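Local structure of poly(ADP-ribose) glycohydrolase (Thermomonospora curvata, 3SIG) at residues A[171-179]-A[195-206]; A[85-94]-A[212-220]. The protein probably hydrolyses poly(ADP-ribose) to free ADP-ribose, as a bacterial poly(ADP-ribose) glycohydrolase with a macrodomain-type catalytic domain, captured here with ADP-ribose bound. One frame throughout, in Å; residues are numbered along the deposited sequence.

Contact 1: A[171-179]-A[195-206]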
loop_
_atom_site.group_PDB
_atom_site.type_symbol
_atom_site.label_atom_id
_atom_site.label_comp_id
_atom_site.label_asym_id
_atom_site.label_seq_id
_atom_site.Cartn_x
_atom_site.Cartn_y
_atom_site.Cartn_z
ATOM N N ALA A 171 -6.229 3.734 6.301
ATOM C CA ALA A 171 -6.331 4.263 4.945
ATOM C C ALA A 171 -5.271 3.596 4.092
ATOM O O ALA A 171 -4.142 3.329 4.542
ATOM C CB ALA A 171 -6.147 5.753 4.930
ATOM N N PHE A 172 -5.614 3.359 2.834
ATOM C CA PHE A 172 -4.640 2.889 1.849
ATOM C C PHE A 172 -4.367 3.935 0.796
ATOM O O PHE A 172 -5.277 4.697 0.390
ATOM C CB PHE A 172 -5.066 1.577 1.193
ATOM C CG PHE A 172 -4.970 0.377 2.108
ATOM C CD1 PHE A 172 -3.749 -0.197 2.410
ATOM C CD2 PHE A 172 -6.101 -0.148 2.716
ATOM C CE1 PHE A 172 -3.664 -1.285 3.268
ATOM C CE2 PHE A 172 -6.024 -1.265 3.561
ATOM C CZ PHE A 172 -4.802 -1.819 3.833
ATOM N N LEU A 173 -3.116 3.934 0.344
ATOM C CA LEU A 173 -2.648 4.747 -0.767
ATOM C C LEU A 173 -2.181 3.773 -1.819
ATOM O O LEU A 173 -1.219 3.037 -1.574
ATOM C CB LEU A 173 -1.480 5.622 -0.310
ATOM C CG LEU A 173 -1.729 6.439 0.971
ATOM C CD1 LEU A 173 -0.485 6.863 1.682
ATOM C CD2 LEU A 173 -2.537 7.621 0.625
ATOM N N THR A 174 -2.851 3.786 -2.981
ATOM C CA THR A 174 -2.589 2.822 -4.042
ATOM C C THR A 174 -1.916 3.531 -5.194
ATOM O O THR A 174 -2.532 4.355 -5.873
ATOM C CB THR A 174 -3.921 2.134 -4.447
ATOM O OG1 THR A 174 -4.289 1.256 -3.386
ATOM C CG2 THR A 174 -3.864 1.313 -5.702
ATOM N N SER A 175 -0.633 3.223 -5.369
ATOM C CA SER A 175 0.200 3.845 -6.376
ATOM C C SER A 175 1.179 2.789 -6.854
ATOM O O SER A 175 1.894 2.218 -6.040
ATOM C CB SER A 175 0.987 4.994 -5.728
ATOM O OG SER A 175 2.026 5.501 -6.566
ATOM N N PRO A 176 1.226 2.506 -8.174
ATOM C CA PRO A 176 2.174 1.489 -8.644
ATOM C C PRO A 176 3.550 2.075 -8.855
ATOM O O PRO A 176 3.720 3.124 -9.475
ATOM C CB PRO A 176 1.582 1.086 -10.000
ATOM C CG PRO A 176 0.944 2.352 -10.487
ATOM C CD PRO A 176 0.425 3.064 -9.269
ATOM N N ALA A 177 4.559 1.401 -8.334
ATOM C CA ALA A 177 5.938 1.757 -8.649
ATOM C C ALA A 177 6.153 1.443 -10.130
ATOM O O ALA A 177 5.479 0.573 -10.696
ATOM C CB ALA A 177 6.922 0.964 -7.792
ATOM N N PRO A 178 7.124 2.108 -10.770
ATOM C CA PRO A 178 7.455 1.717 -12.144
ATOM C C PRO A 178 7.876 0.254 -12.180
ATOM O O PRO A 178 8.546 -0.250 -11.275
ATOM C CB PRO A 178 8.600 2.652 -12.501
ATOM C CG PRO A 178 9.168 3.105 -11.207
ATOM C CD PRO A 178 7.997 3.182 -10.269
ATOM N N ASN A 179 7.504 -0.441 -13.236
ATOM C CA ASN A 179 7.867 -1.829 -13.426
ATOM C C ASN A 179 9.256 -1.890 -14.064
ATOM O O ASN A 179 9.426 -2.038 -15.293
ATOM C CB ASN A 179 6.828 -2.515 -14.303
ATOM C CG ASN A 179 6.929 -4.016 -14.272
ATOM O OD1 ASN A 179 7.990 -4.583 -14.046
ATOM N ND2 ASN A 179 5.794 -4.672 -14.437
ATOM N N VAL A 195 11.325 9.357 -11.658
ATOM C CA VAL A 195 9.957 8.856 -11.617
ATOM C C VAL A 195 9.603 8.438 -10.171
ATOM O O VAL A 195 8.554 8.800 -9.637
ATOM C CB VAL A 195 9.757 7.683 -12.599
ATOM C CG1 VAL A 195 8.409 7.048 -12.369
ATOM C CG2 VAL A 195 9.869 8.188 -14.021
ATOM N N LEU A 196 10.500 7.725 -9.507
ATOM C CA LEU A 196 10.261 7.273 -8.134
ATOM C C LEU A 196 10.110 8.452 -7.190
ATOM O O LEU A 196 9.213 8.453 -6.355
ATOM C CB LEU A 196 11.421 6.409 -7.645
ATOM C CG LEU A 196 11.438 4.978 -8.184
ATOM C CD1 LEU A 196 12.802 4.373 -7.891
ATOM C CD2 LEU A 196 10.362 4.121 -7.581
ATOM N N ARG A 197 10.954 9.457 -7.306
ATOM C CA ARG A 197 10.895 10.600 -6.434
ATOM C C ARG A 197 9.606 11.385 -6.624
ATOM O O ARG A 197 8.958 11.763 -5.641
ATOM C CB ARG A 197 12.100 11.496 -6.652
ATOM C CG ARG A 197 12.084 12.644 -5.670
ATOM C CD ARG A 197 13.355 13.456 -5.707
ATOM N NE ARG A 197 13.384 14.444 -4.632
ATOM C CZ ARG A 197 12.861 15.662 -4.733
ATOM N NH1 ARG A 197 12.270 16.048 -5.862
ATOM N NH2 ARG A 197 12.931 16.499 -3.706
ATOM N N GLY A 198 9.236 11.656 -7.875
ATOM C CA GLY A 198 8.010 12.390 -8.129
ATOM C C GLY A 198 6.784 11.693 -7.587
ATOM O O GLY A 198 5.858 12.304 -7.017
ATOM N N ARG A 199 6.735 10.390 -7.790
ATOM C CA ARG A 199 5.592 9.587 -7.387
ATOM C C ARG A 199 5.516 9.419 -5.891
ATOM O O ARG A 199 4.461 9.587 -5.302
ATOM C CB ARG A 199 5.630 8.242 -8.136
ATOM C CG ARG A 199 4.335 7.449 -8.093
ATOM C CD ARG A 199 4.332 6.330 -9.114
ATOM N NE ARG A 199 4.455 6.863 -10.472
ATOM C CZ ARG A 199 4.700 6.133 -11.537
ATOM N NH1 ARG A 199 4.848 6.736 -12.708
ATOM N NH2 ARG A 199 4.875 4.839 -11.449
ATOM N N ALA A 200 6.634 9.086 -5.269
ATOM C CA ALA A 200 6.665 9.007 -3.812
ATOM C C ALA A 200 6.322 10.340 -3.150
ATOM O O ALA A 200 5.612 10.366 -2.131
ATOM C CB ALA A 200 8.032 8.530 -3.327
ATOM N N ALA A 201 6.741 11.441 -3.738
ATOM C CA ALA A 201 6.388 12.720 -3.172
ATOM C C ALA A 201 4.871 12.906 -3.190
ATOM O O ALA A 201 4.281 13.473 -2.258
ATOM C CB ALA A 201 7.043 13.834 -3.921
ATOM N N LYS A 202 4.236 12.466 -4.273
ATOM C CA LYS A 202 2.786 12.566 -4.406
ATOM C C LYS A 202 2.036 11.646 -3.443
ATOM O O LYS A 202 0.982 12.012 -2.896
ATOM C CB LYS A 202 2.389 12.350 -5.888
ATOM C CG LYS A 202 2.822 13.467 -6.757
ATOM C CD LYS A 202 2.552 13.227 -8.235
ATOM C CE LYS A 202 2.880 14.468 -9.048
ATOM N NZ LYS A 202 2.582 14.276 -10.493
ATOM N N VAL A 203 2.562 10.455 -3.217
ATOM C CA VAL A 203 2.002 9.579 -2.197
ATOM C C VAL A 203 2.027 10.268 -0.821
ATOM O O VAL A 203 1.010 10.261 -0.088
ATOM C CB VAL A 203 2.830 8.264 -2.121
ATOM C CG1 VAL A 203 2.468 7.466 -0.882
ATOM C CG2 VAL A 203 2.604 7.419 -3.374
ATOM N N LEU A 204 3.170 10.840 -0.450
ATOM C CA LEU A 204 3.290 11.518 0.829
ATOM C C LEU A 204 2.387 12.735 0.880
ATOM O O LEU A 204 1.775 13.026 1.927
ATOM C CB LEU A 204 4.740 11.907 1.106
ATOM C CG LEU A 204 5.746 10.780 1.288
ATOM C CD1 LEU A 204 7.130 11.336 1.599
ATOM C CD2 LEU A 204 5.328 9.878 2.318
ATOM N N ALA A 205 2.275 13.463 -0.223
ATOM C CA ALA A 205 1.394 14.621 -0.236
ATOM C C ALA A 205 -0.046 14.196 -0.013
ATOM O O ALA A 205 -0.777 14.908 0.700
ATOM C CB ALA A 205 1.530 15.400 -1.543
ATOM N N ALA A 206 -0.485 13.129 -0.650
ATOM C CA ALA A 206 -1.867 12.688 -0.467
ATOM C C ALA A 206 -2.104 12.259 0.964
ATOM O O ALA A 206 -3.146 12.595 1.548
ATOM C CB ALA A 206 -2.184 11.579 -1.408
#

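Contact 2: A[85-94]-A[212-220]. With AR6 ([(2R,3S,4R,5R)-5-(6-aminopurin-9-yl)-3,4-dihydroxy-oxolan-2-yl]methyl [hydroxy-[[(2R,3S,4R,5S)-3,4,5-trihydroxyoxolan-2-yl]methoxy]phosphoryl] hydrogen phosphate), chain B.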
loop_
_atom_site.group_PDB
_atom_site.type_symbol
_atom_site.label_atom_id
_atom_site.label_comp_id
_atom_site.label_asym_id
_atom_site.label_seq_id
_atom_site.Cartn_x
_atom_site.Cartn_y
_atom_site.Cartn_z
ATOM N N ALA A 85 -2.655 4.548 19.310
ATOM C CA ALA A 85 -3.200 5.902 19.261
ATOM C C ALA A 85 -4.399 5.936 18.334
ATOM O O ALA A 85 -4.506 5.089 17.463
ATOM C CB ALA A 85 -2.142 6.880 18.773
ATOM N N GLY A 86 -5.257 6.932 18.461
ATOM C CA GLY A 86 -6.527 6.938 17.768
ATOM C C GLY A 86 -6.541 7.523 16.360
ATOM O O GLY A 86 -7.568 7.450 15.680
ATOM N N ASP A 87 -5.444 8.120 15.895
ATOM C CA ASP A 87 -5.445 8.715 14.562
ATOM C C ASP A 87 -5.237 7.593 13.537
ATOM O O ASP A 87 -4.381 6.716 13.683
ATOM C CB ASP A 87 -4.382 9.828 14.427
ATOM C CG ASP A 87 -3.009 9.351 14.793
ATOM O OD1 ASP A 87 -2.778 9.061 15.984
ATOM O OD2 ASP A 87 -2.135 9.220 13.919
ATOM N N GLN A 88 -6.052 7.611 12.491
ATOM C CA GLN A 88 -5.998 6.574 11.461
ATOM C C GLN A 88 -4.662 6.551 10.696
ATOM O O GLN A 88 -4.204 7.595 10.203
ATOM C CB GLN A 88 -7.144 6.779 10.512
ATOM C CG GLN A 88 -7.369 5.633 9.564
ATOM C CD GLN A 88 -8.597 5.857 8.697
ATOM O OE1 GLN A 88 -8.480 6.224 7.532
ATOM N NE2 GLN A 88 -9.769 5.671 9.263
ATOM N N VAL A 89 -4.061 5.382 10.614
ATOM C CA VAL A 89 -2.778 5.187 9.965
ATOM C C VAL A 89 -3.010 5.053 8.462
ATOM O O VAL A 89 -4.048 4.516 8.039
ATOM C CB VAL A 89 -2.142 3.888 10.516
ATOM C CG1 VAL A 89 -0.849 3.508 9.802
ATOM C CG2 VAL A 89 -1.909 4.018 12.016
ATOM N N ALA A 90 -2.083 5.533 7.647
ATOM C CA ALA A 90 -2.116 5.301 6.186
ATOM C C ALA A 90 -1.012 4.356 5.787
ATOM O O ALA A 90 0.120 4.448 6.265
ATOM C CB ALA A 90 -1.975 6.619 5.426
ATOM N N CYS A 91 -1.326 3.443 4.872
ATOM C CA CYS A 91 -0.421 2.435 4.359
ATOM C C CYS A 91 -0.304 2.480 2.855
ATOM O O CYS A 91 -1.319 2.582 2.166
ATOM C CB CYS A 91 -0.994 1.051 4.714
ATOM S SG CYS A 91 -1.228 0.686 6.447
ATOM N N LEU A 92 0.913 2.389 2.353
ATOM C CA LEU A 92 1.152 2.274 0.921
ATOM C C LEU A 92 0.924 0.837 0.443
ATOM O O LEU A 92 1.553 -0.088 0.965
ATOM C CB LEU A 92 2.582 2.765 0.606
ATOM C CG LEU A 92 3.054 2.619 -0.846
ATOM C CD1 LEU A 92 2.182 3.397 -1.800
ATOM C CD2 LEU A 92 4.505 3.076 -0.949
ATOM N N ASN A 93 0.006 0.696 -0.511
ATOM C CA ASN A 93 -0.223 -0.521 -1.268
ATOM C C ASN A 93 0.704 -0.534 -2.459
ATOM O O ASN A 93 0.692 0.407 -3.261
ATOM C CB ASN A 93 -1.693 -0.522 -1.720
ATOM C CG ASN A 93 -2.021 -1.649 -2.685
ATOM O OD1 ASN A 93 -1.321 -2.645 -2.748
ATOM N ND2 ASN A 93 -3.096 -1.477 -3.473
ATOM N N PHE A 94 1.536 -1.586 -2.549
ATOM C CA PHE A 94 2.513 -1.718 -3.625
ATOM C C PHE A 94 1.743 -2.265 -4.830
ATOM O O PHE A 94 1.714 -3.474 -5.149
ATOM C CB PHE A 94 3.643 -2.670 -3.238
ATOM C CG PHE A 94 4.358 -2.331 -1.939
ATOM C CD1 PHE A 94 4.317 -1.072 -1.345
ATOM C CD2 PHE A 94 5.175 -3.293 -1.346
ATOM C CE1 PHE A 94 5.016 -0.805 -0.179
ATOM C CE2 PHE A 94 5.869 -3.034 -0.165
ATOM C CZ PHE A 94 5.783 -1.797 0.423
ATOM N N HIS A 212 -3.187 12.251 7.623
ATOM C CA HIS A 212 -2.463 11.128 8.220
ATOM C C HIS A 212 -1.077 11.518 8.671
ATOM O O HIS A 212 -0.234 11.924 7.870
ATOM C CB HIS A 212 -2.412 9.982 7.207
ATOM C CG HIS A 212 -3.759 9.458 6.867
ATOM N ND1 HIS A 212 -4.451 9.704 5.697
ATOM C CD2 HIS A 212 -4.577 8.682 7.611
ATOM C CE1 HIS A 212 -5.644 9.132 5.762
ATOM N NE2 HIS A 212 -5.740 8.503 6.916
ATOM N N ARG A 213 -0.854 11.422 9.962
ATOM C CA ARG A 213 0.422 11.737 10.545
ATOM C C ARG A 213 1.297 10.517 10.774
ATOM O O ARG A 213 2.481 10.662 11.058
ATOM C CB ARG A 213 0.230 12.450 11.870
ATOM C CG ARG A 213 -0.645 13.702 11.801
ATOM C CD ARG A 213 0.193 14.953 11.677
ATOM N NE ARG A 213 1.010 15.180 12.867
ATOM C CZ ARG A 213 2.318 15.432 12.851
ATOM N NH1 ARG A 213 2.977 15.494 11.701
ATOM N NH2 ARG A 213 2.973 15.626 13.990
ATOM N N ARG A 214 0.742 9.320 10.622
ATOM C CA ARG A 214 1.509 8.082 10.788
ATOM C C ARG A 214 1.340 7.206 9.535
ATOM O O ARG A 214 0.217 7.005 9.054
ATOM C CB ARG A 214 1.053 7.348 12.060
ATOM C CG ARG A 214 1.240 8.221 13.282
ATOM C CD ARG A 214 0.994 7.494 14.599
ATOM N NE ARG A 214 -0.390 7.027 14.681
ATOM C CZ ARG A 214 -0.789 5.943 15.335
ATOM N NH1 ARG A 214 0.061 5.226 16.039
ATOM N NH2 ARG A 214 -2.067 5.602 15.281
ATOM N N LEU A 215 2.486 6.762 9.005
ATOM C CA LEU A 215 2.553 6.023 7.758
ATOM C C LEU A 215 3.216 4.693 7.911
ATOM O O LEU A 215 4.170 4.509 8.695
ATOM C CB LEU A 215 3.366 6.762 6.725
ATOM C CG LEU A 215 3.032 8.236 6.515
ATOM C CD1 LEU A 215 3.951 8.831 5.438
ATOM C CD2 LEU A 215 1.576 8.501 6.181
ATOM N N VAL A 216 2.770 3.782 7.082
ATOM C CA VAL A 216 3.475 2.515 6.902
ATOM C C VAL A 216 3.900 2.441 5.434
ATOM O O VAL A 216 3.045 2.325 4.543
ATOM C CB VAL A 216 2.645 1.278 7.298
ATOM C CG1 VAL A 216 3.467 0.027 7.079
ATOM C CG2 VAL A 216 2.183 1.357 8.775
ATOM N N LEU A 217 5.202 2.538 5.224
ATOM C CA LEU A 217 5.846 2.474 3.910
ATOM C C LEU A 217 6.711 1.215 3.885
ATOM O O LEU A 217 6.627 0.365 4.781
ATOM C CB LEU A 217 6.711 3.728 3.675
ATOM C CG LEU A 217 5.965 5.057 3.804
ATOM C CD1 LEU A 217 6.927 6.224 3.612
ATOM C CD2 LEU A 217 4.820 5.154 2.842
ATOM N N GLY A 218 7.497 1.036 2.844
ATOM C CA GLY A 218 8.322 -0.172 2.734
ATOM C C GLY A 218 9.022 -0.179 1.396
ATOM O O GLY A 218 9.184 0.874 0.752
ATOM N N ALA A 219 9.403 -1.380 0.985
ATOM C CA ALA A 219 10.217 -1.610 -0.199
ATOM C C ALA A 219 9.398 -1.665 -1.480
ATOM O O ALA A 219 9.433 -2.605 -2.257
ATOM C CB ALA A 219 11.032 -2.880 -0.016
ATOM N N TRP A 220 8.624 -0.611 -1.661
ATOM C CA TRP A 220 7.732 -0.350 -2.790
ATOM C C TRP A 220 8.454 -0.612 -4.099
ATOM O O TRP A 220 9.557 -0.092 -4.323
ATOM C CB TRP A 220 7.354 1.114 -2.721
ATOM C CG TRP A 220 6.402 1.651 -3.728
ATOM C CD1 TRP A 220 5.205 1.123 -4.156
ATOM C CD2 TRP A 220 6.551 2.907 -4.367
ATOM N NE1 TRP A 220 4.605 1.995 -5.034
ATOM C CE2 TRP A 220 5.406 3.105 -5.161
ATOM C CE3 TRP A 220 7.548 3.907 -4.333
ATOM C CZ2 TRP A 220 5.230 4.244 -5.941
ATOM C CZ3 TRP A 220 7.372 5.035 -5.108
ATOM C CH2 TRP A 220 6.232 5.192 -5.911
HETATM N N1 AR6 B . 4.666 -6.517 3.991
HETATM C C2 AR6 B . 5.793 -5.817 3.901
HETATM N N3 AR6 B . 6.771 -5.995 2.967
HETATM C C4 AR6 B . 6.491 -6.971 2.073
HETATM C C5 AR6 B . 5.283 -7.751 2.122
HETATM C C6 AR6 B . 4.398 -7.453 3.124
HETATM N N6 AR6 B . 3.218 -8.189 3.241
HETATM N N7 AR6 B . 5.350 -8.655 1.002
HETATM C C8 AR6 B . 6.481 -8.439 0.419
HETATM N N9 AR6 B . 7.231 -7.454 0.991
HETATM P PA AR6 B . 5.988 -6.585 -3.830
HETATM P PB AR6 B . 6.186 -4.559 -6.005
HETATM C "C1'" AR6 B . 8.527 -6.878 0.644
HETATM O O1A AR6 B . 6.821 -7.505 -4.649
HETATM O O1B AR6 B . 5.769 -3.104 -5.912
HETATM C C1D AR6 B . 1.811 -7.530 -6.880
HETATM O O1D AR6 B . 1.422 -8.651 -7.623
HETATM C "C2'" AR6 B . 9.438 -7.820 -0.114
HETATM O "O2'" AR6 B . 10.770 -7.591 0.252
HETATM O O2A AR6 B . 4.641 -7.075 -3.363
HETATM O O2B AR6 B . 7.610 -4.868 -6.322
HETATM C C2D AR6 B . 1.022 -6.377 -7.364
HETATM O O2D AR6 B . -0.344 -6.559 -7.507
HETATM C "C3'" AR6 B . 9.217 -7.400 -1.521
HETATM O "O3'" AR6 B . 10.327 -7.625 -2.327
HETATM O O3A AR6 B . 5.836 -5.194 -4.584
HETATM C C3D AR6 B . 1.849 -5.767 -8.413
HETATM O O3D AR6 B . 1.459 -6.431 -9.586
HETATM C "C4'" AR6 B . 8.898 -5.936 -1.440
HETATM O "O4'" AR6 B . 8.409 -5.715 -0.136
HETATM C C4D AR6 B . 3.231 -6.105 -7.977
HETATM O O4D AR6 B . 3.170 -7.251 -7.142
HETATM C "C5'" AR6 B . 7.916 -5.411 -2.479
HETATM O "O5'" AR6 B . 6.714 -6.164 -2.455
HETATM C C5D AR6 B . 3.944 -4.962 -7.254
HETATM O O5D AR6 B . 5.286 -5.351 -7.033
HETATM O O HOH W 1 -2.146 9.084 11.294
HETATM O O HOH W 2 -2.904 11.533 12.001
HETATM O O HOH W 3 3.743 0.041 2.922
#

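Contact 1: A[171-179]-A[195-206]
Arg199 turns one edge of its guanidinium to the loop that follows strand 171-175. Pro176 O lies at that edge, somewhat tilted from the guanidinium plane, and accepts a hydrogen bond from NH2 of Arg199 at 2.9 Å. The bond is bent, with 143° at the hydrogen. One face of the group is taken by Val195 CG1 from the previous turn of the same helix, set toward the rim. Pro178 CD approaches Arg199 NH2 to 3.7 Å. The arginine chain first runs out with CG anti to the backbone N, then bends at chi3 (-61°), which brings NH2 back to the loop. On the way CG of Arg199 passes Ser175 OG at 3.4 Å. NE forms a salt bridge with Asp145, and NH2 also hydrogen-bonds to Leu142 O. With an alanine here, Asp145 would probably lose a charged mate and the Pro176 carbonyl its donor from the helix.

The rest is apolar. Pro178 CD meets Leu196 CD2 at 3.7 Å, the two side chains crossing at about a right angle. Ser175 CB rests on Val203 CG2, and Leu173 CD1 reaches Val203 CG1 at 4.0 Å.

The helix runs nearly antiparallel to the strand (158°), with axes 9.5 Å apart. It packs on a face of the central sheet, as in alpha/beta macrodomain folds, between helix 46-54, touched by Lys202 and Ala206, and helix 229-240, touched by Leu196 and Ala200.

Contact 2: A[85-94]-A[212-220]
Arg214 reaches over to the loop 85-89 and grips Asp87 side-on. Its CB, CG and CD run alongside Asp87 OD2, CG and CD at 3.6 Å. The chain bends at chi3 (-62°), and NE meets Asp87 OD2 at 2.9 Å in a salt bridge. The carboxylate oxygen is approached on its syn side, out of the carboxylate plane. At CZ the flat group lies between Ala85 CB on one face and Val89 CG2 on the other. NH2 gives a straighter bond to Asp87 O (3.0 Å, 161° at the hydrogen), lying in the guanidinium plane. NH1 hydrogen-bonds to Leu81 O. A water sits among Asp87 OD2, Gln88 O and Arg214 N.

Beyond this clamp the parallel strands pair by backbone. Ala90 N bonds to Arg214 O, Val216 N to Ala90 O at 2.9 Å, and Leu92 N to Val216 O at 3.1 Å. At the C-terminal end Leu92 CD2 lies over the Trp220 five-membered ring, 3.8 Å from its centroid. Trp220 CA sits over the centre of the Phe94 ring. The edge of that ring meets ADP-ribose, with Phe94 CD2 3.4 Å from O5'; Ala219, in the loop after strand 214-217, also lines this pocket. Trp220 NE1 hydrogen-bonds to Ser175 O.

Strand 90-94 lies between 163-175 and 214-217. Helix 74-84 covers the Val89, Cys91 and Val216 face; helix 189-209 meets Leu215 on the other.

In the fold
Both contacts are largely buried and share the central mixed sheet. Contact 2 is strand on strand inside it, while contact 1 lays a helix against one of its faces. Backbone bonds from Ala171 O to Cys91 N and from Leu173 O to Asn93 N probably join them. Helix 189-209 leads into strand 214-217, so strand 163-175, helix and strand form a beta-alpha-beta crossover with strand 90-94 between the two parallel strands. Contact 1 relies mostly on apolar packing plus one arginine bond to a carbonyl. Contact 2 adds regular sheet pairing, a more peripheral salt bridge at one end and aromatic packing beside the ADP-ribose at the other.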